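PDB 3LY1: putative histidinol-phosphate aminotransferase from Erwinia carotovora atroseptica, which binds pyridoxal 5'-phosphate and probably uses it to transfer amino groups between substrates. Local coordinates for residues A[64-78]-A[221-235]. Numbering follows the deposited sequence.
Sequences HQVEAPSILLTAGSS and RVGYAVAHPTVIALM. With PLP (pyridoxal-5'-phosphate), chain E; EDO (1,2-ethanediol), chain H.
The His64 ring carries Val226 CG2 over the centre of one face, 3.9 Å from the centroid, and meets Tyr224 at its edge. There His64 NE2 and Tyr224 OH make a nearly straight 2.7 Å hydrogen bond (173°), the two rings rim to rim. With CG between the backbone N and the carbonyl carbon (chi1 61°), the Tyr224 side chain, on the same face as Ile71 and Val226, carries its hydroxyl to His64; Ser195 holds ND1 of His64. The Arg221 guanidinium has Gly76 over one face, toward the rim, and the cofactor phosphate at its edge. Its NH2 bonds PLP O1P at 2.8 Å and NH1 bonds PLP O3P at 2.9 Å. Ser77 N and OG donate to PLP O2P, Ser78 N and OG to PLP O1P.

Between these groups, strands 71-74 and 223-226 pair antiparallel, Leu72 with Ala225 and Thr74 with Gly223 as hydrogen-bonded pairs. Ile71 CD1 lies against Val226 CG2, while Leu72 CB meets Ile232 CG2 and its CD2 meets CB of Met235, a selenomethionine. Beyond Ile71, Ser70 O accepts from Ala227 N and Ser70 OG donates to Ala227 O at 2.7 Å.

Within the chain, strand 71-74 is an outermost strand of the aminotransferase fold's seven-stranded sheet; the pairing brings Ser77, Ser78 and Arg221 together at the phosphate. Backbone N-H groups, hydroxyls and guanidinium together probably offset its negative charge.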
loop_
_atom_site.group_PDB
_atom_site.type_symbol
_atom_site.label_atom_id
_atom_site.label_comp_id
_atom_site.label_asym_id
_atom_site.label_seq_id
_atom_site.Cartn_x
_atom_site.Cartn_y
_atom_site.Cartn_z
ATOM N N HIS A 64 -17.378 14.265 -0.752
ATOM C CA HIS A 64 -16.868 15.288 0.156
ATOM C C HIS A 64 -17.009 16.705 -0.379
ATOM O O HIS A 64 -16.453 17.625 0.206
ATOM C CB HIS A 64 -15.406 14.988 0.486
ATOM C CG HIS A 64 -15.250 13.853 1.432
ATOM N ND1 HIS A 64 -15.464 13.991 2.787
ATOM C CD2 HIS A 64 -14.961 12.550 1.224
ATOM C CE1 HIS A 64 -15.282 12.821 3.373
ATOM N NE2 HIS A 64 -14.981 11.929 2.447
ATOM N N GLN A 65 -17.750 16.870 -1.483
ATOM C CA GLN A 65 -17.917 18.167 -2.179
ATOM C C GLN A 65 -16.611 18.925 -2.366
ATOM O O GLN A 65 -16.499 20.119 -2.028
ATOM C CB GLN A 65 -18.955 19.064 -1.483
ATOM C CG GLN A 65 -20.316 18.411 -1.300
ATOM C CD GLN A 65 -21.241 19.189 -0.347
ATOM O OE1 GLN A 65 -22.097 18.596 0.291
ATOM N NE2 GLN A 65 -21.057 20.505 -0.242
ATOM N N VAL A 66 -15.641 18.224 -2.949
ATOM C CA VAL A 66 -14.349 18.794 -3.307
ATOM C C VAL A 66 -14.076 18.360 -4.747
ATOM O O VAL A 66 -14.863 17.593 -5.326
ATOM C CB VAL A 66 -13.226 18.310 -2.373
ATOM C CG1 VAL A 66 -13.425 18.876 -0.945
ATOM C CG2 VAL A 66 -13.093 16.741 -2.374
ATOM N N GLU A 67 -12.999 18.860 -5.334
ATOM C CA GLU A 67 -12.599 18.407 -6.676
ATOM C C GLU A 67 -11.611 17.220 -6.520
ATOM O O GLU A 67 -11.161 16.956 -5.426
ATOM C CB GLU A 67 -11.987 19.559 -7.469
ATOM C CG GLU A 67 -12.927 20.760 -7.661
ATOM C CD GLU A 67 -14.167 20.430 -8.523
ATOM O OE1 GLU A 67 -14.216 19.373 -9.188
ATOM O OE2 GLU A 67 -15.113 21.245 -8.560
ATOM N N ALA A 68 -11.294 16.504 -7.596
ATOM C CA ALA A 68 -10.456 15.289 -7.505
ATOM C C ALA A 68 -9.063 15.557 -6.957
ATOM O O ALA A 68 -8.522 14.717 -6.227
ATOM C CB ALA A 68 -10.364 14.587 -8.856
ATOM N N PRO A 69 -8.481 16.730 -7.250
ATOM C CA PRO A 69 -7.159 16.965 -6.679
ATOM C C PRO A 69 -7.101 17.116 -5.140
ATOM O O PRO A 69 -5.997 17.222 -4.597
ATOM C CB PRO A 69 -6.716 18.264 -7.365
ATOM C CG PRO A 69 -7.445 18.250 -8.681
ATOM C CD PRO A 69 -8.798 17.721 -8.294
ATOM N N SER A 70 -8.260 17.151 -4.481
ATOM C CA SER A 70 -8.389 17.198 -3.039
ATOM C C SER A 70 -8.541 15.806 -2.396
ATOM O O SER A 70 -8.749 15.700 -1.173
ATOM C CB SER A 70 -9.582 18.109 -2.664
ATOM O OG SER A 70 -9.162 19.470 -2.621
ATOM N N ILE A 71 -8.454 14.751 -3.197
ATOM C CA ILE A 71 -8.491 13.362 -2.707
ATOM C C ILE A 71 -7.157 12.647 -2.993
ATOM O O ILE A 71 -6.656 12.689 -4.114
ATOM C CB ILE A 71 -9.662 12.564 -3.348
ATOM C CG1 ILE A 71 -10.987 13.211 -3.000
ATOM C CG2 ILE A 71 -9.693 11.041 -2.891
ATOM C CD1 ILE A 71 -11.197 13.422 -1.464
ATOM N N LEU A 72 -6.591 11.986 -1.984
ATOM C CA LEU A 72 -5.492 11.031 -2.172
ATOM C C LEU A 72 -5.886 9.677 -1.652
ATOM O O LEU A 72 -6.118 9.526 -0.443
ATOM C CB LEU A 72 -4.207 11.455 -1.444
ATOM C CG LEU A 72 -2.963 10.582 -1.628
ATOM C CD1 LEU A 72 -2.400 10.695 -3.040
ATOM C CD2 LEU A 72 -1.887 11.034 -0.635
ATOM N N LEU A 73 -5.976 8.696 -2.554
ATOM C CA LEU A 73 -6.270 7.324 -2.178
ATOM C C LEU A 73 -5.034 6.649 -1.650
ATOM O O LEU A 73 -3.918 6.823 -2.188
ATOM C CB LEU A 73 -6.834 6.532 -3.370
ATOM C CG LEU A 73 -8.314 6.604 -3.714
ATOM C CD1 LEU A 73 -8.450 6.212 -5.186
ATOM C CD2 LEU A 73 -9.200 5.758 -2.785
ATOM N N THR A 74 -5.211 5.882 -0.582
ATOM C CA THR A 74 -4.092 5.273 0.120
ATOM C C THR A 74 -4.485 3.858 0.515
ATOM O O THR A 74 -5.709 3.460 0.504
ATOM C CB THR A 74 -3.621 6.096 1.398
ATOM O OG1 THR A 74 -4.671 6.143 2.372
ATOM C CG2 THR A 74 -3.158 7.588 1.064
ATOM N N ALA A 75 -3.470 3.058 0.797
ATOM C CA ALA A 75 -3.711 1.648 1.192
ATOM C C ALA A 75 -4.007 1.595 2.677
ATOM O O ALA A 75 -3.111 1.435 3.515
ATOM C CB ALA A 75 -2.536 0.736 0.797
ATOM N N GLY A 76 -5.279 1.816 2.994
ATOM C CA GLY A 76 -5.751 2.110 4.344
ATOM C C GLY A 76 -5.352 3.501 4.790
ATOM O O GLY A 76 -4.487 4.118 4.189
ATOM N N SER A 77 -5.949 3.991 5.875
ATOM C CA SER A 77 -5.550 5.267 6.400
ATOM C C SER A 77 -4.194 5.177 7.128
ATOM O O SER A 77 -3.581 6.225 7.426
ATOM C CB SER A 77 -6.678 5.848 7.278
ATOM O OG SER A 77 -6.898 5.063 8.441
ATOM N N SER A 78 -3.699 3.957 7.404
ATOM C CA SER A 78 -2.350 3.780 7.996
ATOM C C SER A 78 -1.312 4.508 7.128
ATOM O O SER A 78 -0.452 5.241 7.638
ATOM C CB SER A 78 -1.965 2.289 8.133
ATOM O OG SER A 78 -2.890 1.520 8.917
ATOM N N ARG A 221 -7.621 -2.920 2.455
ATOM C CA ARG A 221 -6.644 -1.841 2.393
ATOM C C ARG A 221 -7.050 -0.679 1.456
ATOM O O ARG A 221 -6.396 -0.412 0.442
ATOM C CB ARG A 221 -5.229 -2.383 2.070
ATOM C CG ARG A 221 -4.895 -3.719 2.758
ATOM C CD ARG A 221 -5.028 -3.663 4.282
ATOM N NE ARG A 221 -4.251 -2.555 4.882
ATOM C CZ ARG A 221 -4.747 -1.632 5.703
ATOM N NH1 ARG A 221 -6.013 -1.687 6.078
ATOM N NH2 ARG A 221 -3.963 -0.667 6.183
ATOM N N VAL A 222 -8.128 0.009 1.817
ATOM C CA VAL A 222 -8.564 1.188 1.098
ATOM C C VAL A 222 -8.862 2.295 2.086
ATOM O O VAL A 222 -9.729 2.162 2.930
ATOM C CB VAL A 222 -9.828 0.919 0.201
ATOM C CG1 VAL A 222 -10.091 2.124 -0.722
ATOM C CG2 VAL A 222 -9.705 -0.398 -0.623
ATOM N N GLY A 223 -8.121 3.393 1.989
ATOM C CA GLY A 223 -8.431 4.595 2.729
ATOM C C GLY A 223 -8.115 5.791 1.862
ATOM O O GLY A 223 -7.783 5.635 0.682
ATOM N N TYR A 224 -8.247 6.991 2.429
ATOM C CA TYR A 224 -8.003 8.208 1.672
ATOM C C TYR A 224 -7.790 9.416 2.595
ATOM O O TYR A 224 -8.108 9.366 3.807
ATOM C CB TYR A 224 -9.110 8.485 0.637
ATOM C CG TYR A 224 -10.493 8.689 1.198
ATOM C CD1 TYR A 224 -11.276 7.616 1.578
ATOM C CD2 TYR A 224 -11.024 9.967 1.346
ATOM C CE1 TYR A 224 -12.556 7.791 2.071
ATOM C CE2 TYR A 224 -12.299 10.156 1.874
ATOM C CZ TYR A 224 -13.071 9.072 2.216
ATOM O OH TYR A 224 -14.332 9.281 2.726
ATOM N N ALA A 225 -7.169 10.446 2.022
ATOM C CA ALA A 225 -7.063 11.777 2.633
ATOM C C ALA A 225 -7.923 12.782 1.838
ATOM O O ALA A 225 -8.081 12.678 0.600
ATOM C CB ALA A 225 -5.616 12.232 2.728
ATOM N N VAL A 226 -8.483 13.745 2.556
ATOM C CA VAL A 226 -9.164 14.900 1.980
ATOM C C VAL A 226 -8.453 16.165 2.455
ATOM O O VAL A 226 -8.163 16.324 3.662
ATOM C CB VAL A 226 -10.653 14.926 2.344
ATOM C CG1 VAL A 226 -11.391 15.975 1.465
ATOM C CG2 VAL A 226 -11.283 13.503 2.249
ATOM N N ALA A 227 -8.064 17.036 1.520
ATOM C CA ALA A 227 -7.393 18.274 1.905
ATOM C C ALA A 227 -7.404 19.262 0.746
ATOM O O ALA A 227 -7.832 18.926 -0.356
ATOM C CB ALA A 227 -5.962 17.980 2.349
ATOM N N HIS A 228 -6.886 20.469 0.973
ATOM C CA HIS A 228 -6.720 21.421 -0.128
ATOM C C HIS A 228 -5.798 20.749 -1.160
ATOM O O HIS A 228 -4.937 19.965 -0.783
ATOM C CB HIS A 228 -6.105 22.725 0.396
ATOM C CG HIS A 228 -6.049 23.834 -0.619
ATOM N ND1 HIS A 228 -4.918 24.111 -1.363
ATOM C CD2 HIS A 228 -6.962 24.775 -0.953
ATOM C CE1 HIS A 228 -5.158 25.151 -2.146
ATOM N NE2 HIS A 228 -6.396 25.568 -1.923
ATOM N N PRO A 229 -5.964 21.051 -2.458
ATOM C CA PRO A 229 -5.070 20.397 -3.410
ATOM C C PRO A 229 -3.579 20.588 -3.194
ATOM O O PRO A 229 -2.847 19.681 -3.514
ATOM C CB PRO A 229 -5.482 21.000 -4.741
ATOM C CG PRO A 229 -6.902 21.244 -4.580
ATOM C CD PRO A 229 -7.040 21.787 -3.155
ATOM N N THR A 230 -3.138 21.731 -2.661
ATOM C CA THR A 230 -1.725 21.964 -2.414
ATOM C C THR A 230 -1.183 20.951 -1.374
ATOM O O THR A 230 -0.062 20.456 -1.502
ATOM C CB THR A 230 -1.442 23.434 -2.006
ATOM O OG1 THR A 230 -2.172 23.752 -0.803
ATOM C CG2 THR A 230 -1.853 24.384 -3.141
ATOM N N VAL A 231 -2.008 20.603 -0.397
ATOM C CA VAL A 231 -1.636 19.673 0.670
ATOM C C VAL A 231 -1.655 18.234 0.155
ATOM O O VAL A 231 -0.755 17.450 0.445
ATOM C CB VAL A 231 -2.599 19.828 1.858
ATOM C CG1 VAL A 231 -2.358 18.760 2.947
ATOM C CG2 VAL A 231 -2.505 21.309 2.416
ATOM N N ILE A 232 -2.685 17.870 -0.599
ATOM C CA ILE A 232 -2.708 16.564 -1.229
ATOM C C ILE A 232 -1.473 16.352 -2.153
ATOM O O ILE A 232 -0.868 15.278 -2.151
ATOM C CB ILE A 232 -3.991 16.371 -2.041
ATOM C CG1 ILE A 232 -5.215 16.314 -1.120
ATOM C CG2 ILE A 232 -3.873 15.145 -2.952
ATOM C CD1 ILE A 232 -5.219 15.135 -0.115
ATOM N N ALA A 233 -1.100 17.378 -2.917
ATOM C CA ALA A 233 0.043 17.283 -3.810
ATOM C C ALA A 233 1.302 16.968 -3.002
ATOM O O ALA A 233 2.105 16.131 -3.422
ATOM C CB ALA A 233 0.204 18.559 -4.642
ATOM N N LEU A 234 1.467 17.593 -1.833
ATOM C CA LEU A 234 2.653 17.327 -1.003
ATOM C C LEU A 234 2.623 15.912 -0.424
ATOM O O LEU A 234 3.643 15.208 -0.448
ATOM C CB LEU A 234 2.834 18.367 0.123
ATOM C CG LEU A 234 3.307 19.778 -0.250
ATOM C CD1 LEU A 234 3.330 20.635 1.005
ATOM C CD2 LEU A 234 4.669 19.781 -0.924
HETATM N N MSE A 235 1.465 15.471 0.072
HETATM C CA MSE A 235 1.312 14.117 0.641
HETATM C C MSE A 235 1.587 13.043 -0.385
HETATM O O MSE A 235 2.147 12.004 -0.056
HETATM C CB MSE A 235 -0.080 13.910 1.207
HETATM C CG MSE A 235 -0.302 14.656 2.452
HETATM SE SE MSE A 235 -2.150 14.371 3.079
HETATM C CE MSE A 235 -2.200 12.478 3.313
HETATM N N1 PLP E . -6.848 5.498 12.497
HETATM C C2 PLP E . -7.368 4.936 13.645
HETATM C C2A PLP E . -7.879 5.852 14.729
HETATM C C3 PLP E . -7.366 3.547 13.769
HETATM O O3 PLP E . -7.859 2.995 14.907
HETATM C C4 PLP E . -6.841 2.748 12.728
HETATM C C4A PLP E . -6.951 1.246 12.786
HETATM O O4A PLP E . -6.563 0.728 13.820
HETATM C C5 PLP E . -6.309 3.339 11.577
HETATM C C6 PLP E . -6.315 4.732 11.499
HETATM C C5A PLP E . -5.721 2.531 10.440
HETATM O O4P PLP E . -6.653 1.650 9.785
HETATM P P PLP E . -6.508 1.299 8.235
HETATM O O1P PLP E . -5.080 1.305 7.785
HETATM O O2P PLP E . -7.344 2.371 7.588
HETATM O O3P PLP E . -7.163 -0.071 8.171
HETATM C C1 EDO H . -15.886 6.439 2.776
HETATM O O1 EDO H . -15.737 7.189 3.977
HETATM C C2 EDO H . -16.965 7.097 1.933
HETATM O O2 EDO H . -18.226 6.649 2.417
HETATM O O HOH W 1 -3.512 17.852 -5.448
HETATM O O HOH W 2 -1.700 -0.603 4.337
#